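Local coordinates for NAD-dependent dehydrogenase (PDB 4Z0P), which catalyses the NADPH-dependent reduction of glyoxylate and hydroxypyruvate as a member of the D-isomer-specific 2-hydroxyacid dehydrogenase family, at the interface of chains A and B. Coordinates in Å, arbitrary orientation; residue numbers count along the deposited sequence, not the author numbering. Chains: chain A/B, NAD-dependent dehydrogenase.

Contacts 1 and 2 are neighbouring parts of one patch: the centres of their C-alpha atoms lie about 5 Å apart, and they share A:Glu105, A:Trp106 and B:Arg116. Contact 1 pairs helix 97-115 with its copy; in contact 2 B:Arg116 reaches on to the 284-285 loop of chain A, while A:Glu105 meets B:Ala138, at the start of the 3-10 helix 138-140. Contact 3, centred about 23 Å from contact 1 and 28 Å from contact 2, uses helix 118-126 with the loop after it and the 3-10 helix 271-274. Because the interface is two-fold symmetric, each contact recurs with the chains exchanged, consistent with the dimeric assembly typical of this family.

Contact 1: the interface of chains A and B. Residues chain A 105-106, 109; chain B 112-113, 116.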
# COMPACT_ATOMS: atom_id res chain seq x y z
N GLU A 105 0.29 -6.23 4.98
CA GLU A 105 0.13 -4.78 4.95
C GLU A 105 1.47 -4.08 4.77
O GLU A 105 1.61 -3.18 3.96
CB GLU A 105 -0.47 -4.25 6.24
CG GLU A 105 -1.91 -4.65 6.53
CD GLU A 105 -2.32 -4.36 7.97
OE1 GLU A 105 -1.51 -3.75 8.71
OE2 GLU A 105 -3.41 -4.80 8.38
N TRP A 106 2.45 -4.47 5.57
CA TRP A 106 3.74 -3.80 5.54
C TRP A 106 4.44 -4.03 4.19
O TRP A 106 5.00 -3.10 3.61
CB TRP A 106 4.61 -4.26 6.72
CG TRP A 106 5.95 -3.54 6.81
CD1 TRP A 106 6.25 -2.45 7.57
CD2 TRP A 106 7.17 -3.89 6.13
NE1 TRP A 106 7.58 -2.10 7.41
CE2 TRP A 106 8.16 -2.97 6.52
CE3 TRP A 106 7.52 -4.91 5.25
CZ2 TRP A 106 9.49 -3.03 6.04
CZ3 TRP A 106 8.83 -4.99 4.78
CH2 TRP A 106 9.80 -4.04 5.19
N MET A 109 2.73 -2.04 1.55
CA MET A 109 3.08 -0.62 1.68
C MET A 109 4.45 -0.32 1.08
O MET A 109 4.61 0.67 0.36
CB MET A 109 3.04 -0.17 3.13
CG MET A 109 3.23 1.33 3.26
SD MET A 109 2.92 1.89 4.96
CE MET A 109 4.29 1.16 5.73
N LEU B 112 -2.72 2.59 3.57
CA LEU B 112 -1.64 1.97 4.31
C LEU B 112 -0.72 2.96 5.00
O LEU B 112 -0.34 2.75 6.18
CB LEU B 112 -0.85 1.00 3.43
CG LEU B 112 -1.62 -0.23 2.97
CD1 LEU B 112 -0.81 -1.01 1.93
CD2 LEU B 112 -2.03 -1.14 4.12
N LEU B 113 -0.39 4.06 4.32
CA LEU B 113 0.45 5.11 4.93
C LEU B 113 -0.19 5.64 6.20
O LEU B 113 0.49 5.82 7.22
CB LEU B 113 0.68 6.25 3.95
CG LEU B 113 1.68 6.05 2.80
CD1 LEU B 113 1.54 7.23 1.84
CD2 LEU B 113 3.07 6.00 3.37
N ARG B 116 -0.55 2.60 8.93
CA ARG B 116 0.73 2.17 9.47
C ARG B 116 1.59 3.33 10.01
O ARG B 116 2.76 3.16 10.30
CB ARG B 116 1.48 1.34 8.42
CG ARG B 116 0.77 0.05 7.99
CD ARG B 116 0.43 -0.92 9.12
NE ARG B 116 1.67 -1.42 9.68
CZ ARG B 116 2.12 -2.67 9.62
NH1 ARG B 116 1.38 -3.66 9.14
NH2 ARG B 116 3.33 -2.93 10.09
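Helix 97-115, the long helix that pairs with its two-fold copy in this dehydrogenase dimer, presents A:Glu105 and A:Met109 to B:Leu112 and to B:Arg116 just past the partner helix's C-terminal end. The polar link is a salt bridge: guanidinium NH1 of B:Arg116 donates to carboxylate OE1 of A:Glu105 at 2.9 Å, with 155° at the hydrogen. The donor arrives on the anti side of OE1, somewhat out of the carboxylate plane, whereas the oxygen lies nearly in the guanidinium plane; the two flat groups stand 76° apart, so the pair is not the coplanar, two-pronged kind. Bends at chi2 and chi3 fold the arginine so that its root and its head touch different residues. The root methylene CB packs 3.8 Å from the thioether SD of A:Met109, and NH2 lies 3.8 Å from CB of A:Trp106. An alanine in place of B:Arg116 would probably leave the A:Glu105 carboxylate without its charge partner across the interface and a gap beside A:Trp106. One helical turn along from A:Glu105, the side chains of A:Met109 and B:Leu112 run antiparallel alongside each other, their CB atoms 4.1 Å apart. Methyl CD1 of B:Leu112 sits 3.9 Å from CA of A:Met109, against the helix backbone, while CD2 meets CB of A:Glu105. The sulfur SD of A:Met109 lies 3.6 Å from the backbone carbonyl O of B:Leu112.

Contact 2: the interface of chains A and B. Residues chain A 102, 105-106, 284-285; chain B 115-116, 137-138.
B:Arg116 brings its guanidinium edge against backbone carbonyls of chain A, and this is the close-packed part of the contact. Besides its bond to A:Glu105, NH1 donates to A:Arg102 O at 2.9 Å, the carbonyl of a residue in helix 97-115. NH2 donates to A:Ala285 O at 2.9 Å and 168° at the hydrogen; the oxygen lies in the guanidinium plane, although the donor stands above the carbonyl plane. A:Val284 O is equally near NH2, but the N-H points away from it. Bonds from both terminal nitrogens thus fix the rotation of the guanidinium. The other carboxylate oxygen of A:Glu105, OE2, accepts the backbone N of B:Ala138 at 2.9 Å from above the carboxylate plane. The extended glutamate chain (chi2 166°) carries it there, and methyl CD2 of B:Leu115 packs 3.7 Å from the carboxylate carbon CD of A:Glu105. Contacts are looser at A:Arg102 and B:Glu137: CB of the glutamate lies over the rim of one guanidinium face, 4.0 Å from CZ of A:Arg102, and the charged ends do not meet, NH2 being 4.9 Å from OE2 of B:Glu137. The site ties the end of one subunit's helix to the partner's 284-285 loop, directly after the active-site A:His283, and so probably links dimer assembly to the catalytic loop.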
# COMPACT_ATOMS: atom_id res chain seq x y z
N ARG A 102 -1.00 -8.59 8.96
CA ARG A 102 -0.17 -7.42 9.31
C ARG A 102 1.11 -7.37 8.48
O ARG A 102 1.49 -6.29 7.97
CB ARG A 102 0.12 -7.42 10.80
CG ARG A 102 -1.05 -7.05 11.69
CD ARG A 102 -0.78 -7.42 13.14
NE ARG A 102 -1.87 -6.99 14.03
CZ ARG A 102 -1.94 -5.79 14.63
NH1 ARG A 102 -0.96 -4.91 14.51
NH2 ARG A 102 -2.99 -5.50 15.40
N GLU A 105 0.29 -6.23 4.98
CA GLU A 105 0.13 -4.78 4.95
C GLU A 105 1.47 -4.08 4.77
O GLU A 105 1.61 -3.18 3.96
CB GLU A 105 -0.47 -4.25 6.24
CG GLU A 105 -1.91 -4.65 6.53
CD GLU A 105 -2.32 -4.36 7.97
OE1 GLU A 105 -1.51 -3.75 8.71
OE2 GLU A 105 -3.41 -4.80 8.38
N TRP A 106 2.45 -4.47 5.57
CA TRP A 106 3.74 -3.80 5.54
C TRP A 106 4.44 -4.03 4.19
O TRP A 106 5.00 -3.10 3.61
CB TRP A 106 4.61 -4.26 6.72
CG TRP A 106 5.95 -3.54 6.81
CD1 TRP A 106 6.25 -2.45 7.57
CD2 TRP A 106 7.17 -3.89 6.13
NE1 TRP A 106 7.58 -2.10 7.41
CE2 TRP A 106 8.16 -2.97 6.52
CE3 TRP A 106 7.52 -4.91 5.25
CZ2 TRP A 106 9.49 -3.03 6.04
CZ3 TRP A 106 8.83 -4.99 4.78
CH2 TRP A 106 9.80 -4.04 5.19
N VAL A 284 8.63 -3.59 13.32
CA VAL A 284 7.19 -3.51 13.49
C VAL A 284 6.40 -4.00 12.26
O VAL A 284 5.20 -3.70 12.10
CB VAL A 284 6.75 -2.07 13.86
CG1 VAL A 284 7.17 -1.73 15.28
CG2 VAL A 284 7.28 -1.02 12.87
N ALA A 285 7.03 -4.77 11.36
CA ALA A 285 6.32 -5.13 10.13
C ALA A 285 5.06 -5.94 10.47
O ALA A 285 4.01 -5.71 9.88
CB ALA A 285 7.21 -5.90 9.17
N LEU B 115 -2.76 4.07 8.01
CA LEU B 115 -2.92 2.96 8.95
C LEU B 115 -1.63 2.68 9.69
O LEU B 115 -1.62 2.51 10.91
CB LEU B 115 -3.34 1.69 8.23
CG LEU B 115 -3.38 0.38 9.06
CD1 LEU B 115 -4.51 0.46 10.09
CD2 LEU B 115 -3.50 -0.83 8.14
N ARG B 116 -0.55 2.60 8.93
CA ARG B 116 0.73 2.17 9.47
C ARG B 116 1.59 3.33 10.01
O ARG B 116 2.76 3.16 10.30
CB ARG B 116 1.48 1.34 8.42
CG ARG B 116 0.77 0.05 7.99
CD ARG B 116 0.43 -0.92 9.12
NE ARG B 116 1.67 -1.42 9.68
CZ ARG B 116 2.12 -2.67 9.62
NH1 ARG B 116 1.38 -3.66 9.14
NH2 ARG B 116 3.33 -2.93 10.09
N GLU B 137 -4.65 -3.24 13.15
CA GLU B 137 -4.64 -3.92 11.87
C GLU B 137 -5.68 -3.24 10.98
O GLU B 137 -6.55 -2.47 11.45
CB GLU B 137 -4.91 -5.43 12.01
CG GLU B 137 -6.30 -5.79 12.52
CD GLU B 137 -6.58 -7.29 12.51
OE1 GLU B 137 -6.51 -7.90 11.44
OE2 GLU B 137 -6.91 -7.83 13.58
N ALA B 138 -5.62 -3.54 9.68
CA ALA B 138 -6.57 -2.92 8.74
C ALA B 138 -8.03 -3.12 9.12
O ALA B 138 -8.85 -2.21 8.98
CB ALA B 138 -6.32 -3.43 7.34

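Contact 3: the interface of chains A and B. Residues chain A 125, 128-130; chain B 273.
In this D-2-hydroxyacid dehydrogenase dimer, B:Trp273 lays one face of its indole against A:His128 and the start of A:Glu129, with A:Ala125, near the end of helix 118-126, at the rim on the same side. The imidazole of A:His128 stacks on the five-membered ring of the indole, with centroids 4.5 Å apart and planes 19° from parallel. The stack is offset: methylene CB of B:Trp273 lies over the centre of the imidazole face, 3.7 Å from its centroid, while CA of A:His128 covers the five-membered indole ring at 3.8 Å. The histidine backbone continues this cover, its carbonyl carbon C lying over the six-membered ring. At the benzo end, CE3 of B:Trp273 packs 3.5 Å from CA of A:Ala125 and also meets the alanine methyl. The distal CH2 lies 3.7 Å from the backbone O of A:Glu129 and 3.9 Å from CA of A:Trp130, whose side chain crosses the indole at about a right angle. Behind this first shell, the 3-10 helix 271-274 carries the tryptophan, and chi1 of -60°, with CG opposite the carbonyl carbon, projects the indole toward chain A. Across the contact, A:His128 has a left-handed backbone conformation (phi 56°), which turns the chain just beyond helix 118-126 and lets both the histidine backbone and its ring face the indole.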
# COMPACT_ATOMS: atom_id res chain seq x y z
N ALA A 125 7.78 17.90 -2.87
CA ALA A 125 6.93 18.63 -1.94
C ALA A 125 7.75 19.52 -0.98
O ALA A 125 7.36 20.64 -0.69
CB ALA A 125 6.04 17.67 -1.16
N HIS A 128 8.34 22.65 -2.52
CA HIS A 128 7.07 23.22 -2.96
C HIS A 128 6.94 23.22 -4.49
O HIS A 128 6.47 24.19 -5.10
CB HIS A 128 6.90 24.64 -2.41
CG HIS A 128 6.88 24.74 -0.92
ND1 HIS A 128 6.24 25.78 -0.27
CD2 HIS A 128 7.42 23.97 0.05
CE1 HIS A 128 6.40 25.64 1.04
NE2 HIS A 128 7.12 24.56 1.26
N GLU A 129 7.40 22.13 -5.11
CA GLU A 129 7.49 21.98 -6.54
C GLU A 129 6.46 20.97 -7.01
O GLU A 129 6.48 19.85 -6.57
CB GLU A 129 8.90 21.54 -6.94
CG GLU A 129 9.07 21.38 -8.43
CD GLU A 129 10.49 21.03 -8.83
OE1 GLU A 129 11.41 21.07 -7.97
OE2 GLU A 129 10.65 20.70 -10.03
N TRP A 130 5.55 21.42 -7.88
CA TRP A 130 4.56 20.53 -8.50
C TRP A 130 5.19 19.97 -9.76
O TRP A 130 5.46 20.70 -10.71
CB TRP A 130 3.35 21.36 -8.88
CG TRP A 130 2.20 20.67 -9.57
CD1 TRP A 130 2.10 20.35 -10.91
CD2 TRP A 130 0.99 20.26 -8.96
NE1 TRP A 130 0.88 19.77 -11.16
CE2 TRP A 130 0.17 19.72 -9.99
CE3 TRP A 130 0.49 20.30 -7.64
CZ2 TRP A 130 -1.12 19.22 -9.73
CZ3 TRP A 130 -0.79 19.80 -7.39
CH2 TRP A 130 -1.58 19.28 -8.42
N TRP B 273 2.12 21.87 1.47
CA TRP B 273 3.42 21.28 1.20
C TRP B 273 4.17 20.88 2.46
O TRP B 273 4.93 19.91 2.44
CB TRP B 273 4.30 22.23 0.40
CG TRP B 273 3.78 22.66 -0.97
CD1 TRP B 273 3.32 23.89 -1.33
CD2 TRP B 273 3.74 21.86 -2.16
NE1 TRP B 273 3.00 23.92 -2.65
CE2 TRP B 273 3.24 22.69 -3.20
CE3 TRP B 273 4.07 20.54 -2.45
CZ2 TRP B 273 3.07 22.23 -4.49
CZ3 TRP B 273 3.91 20.09 -3.76
CH2 TRP B 273 3.42 20.92 -4.77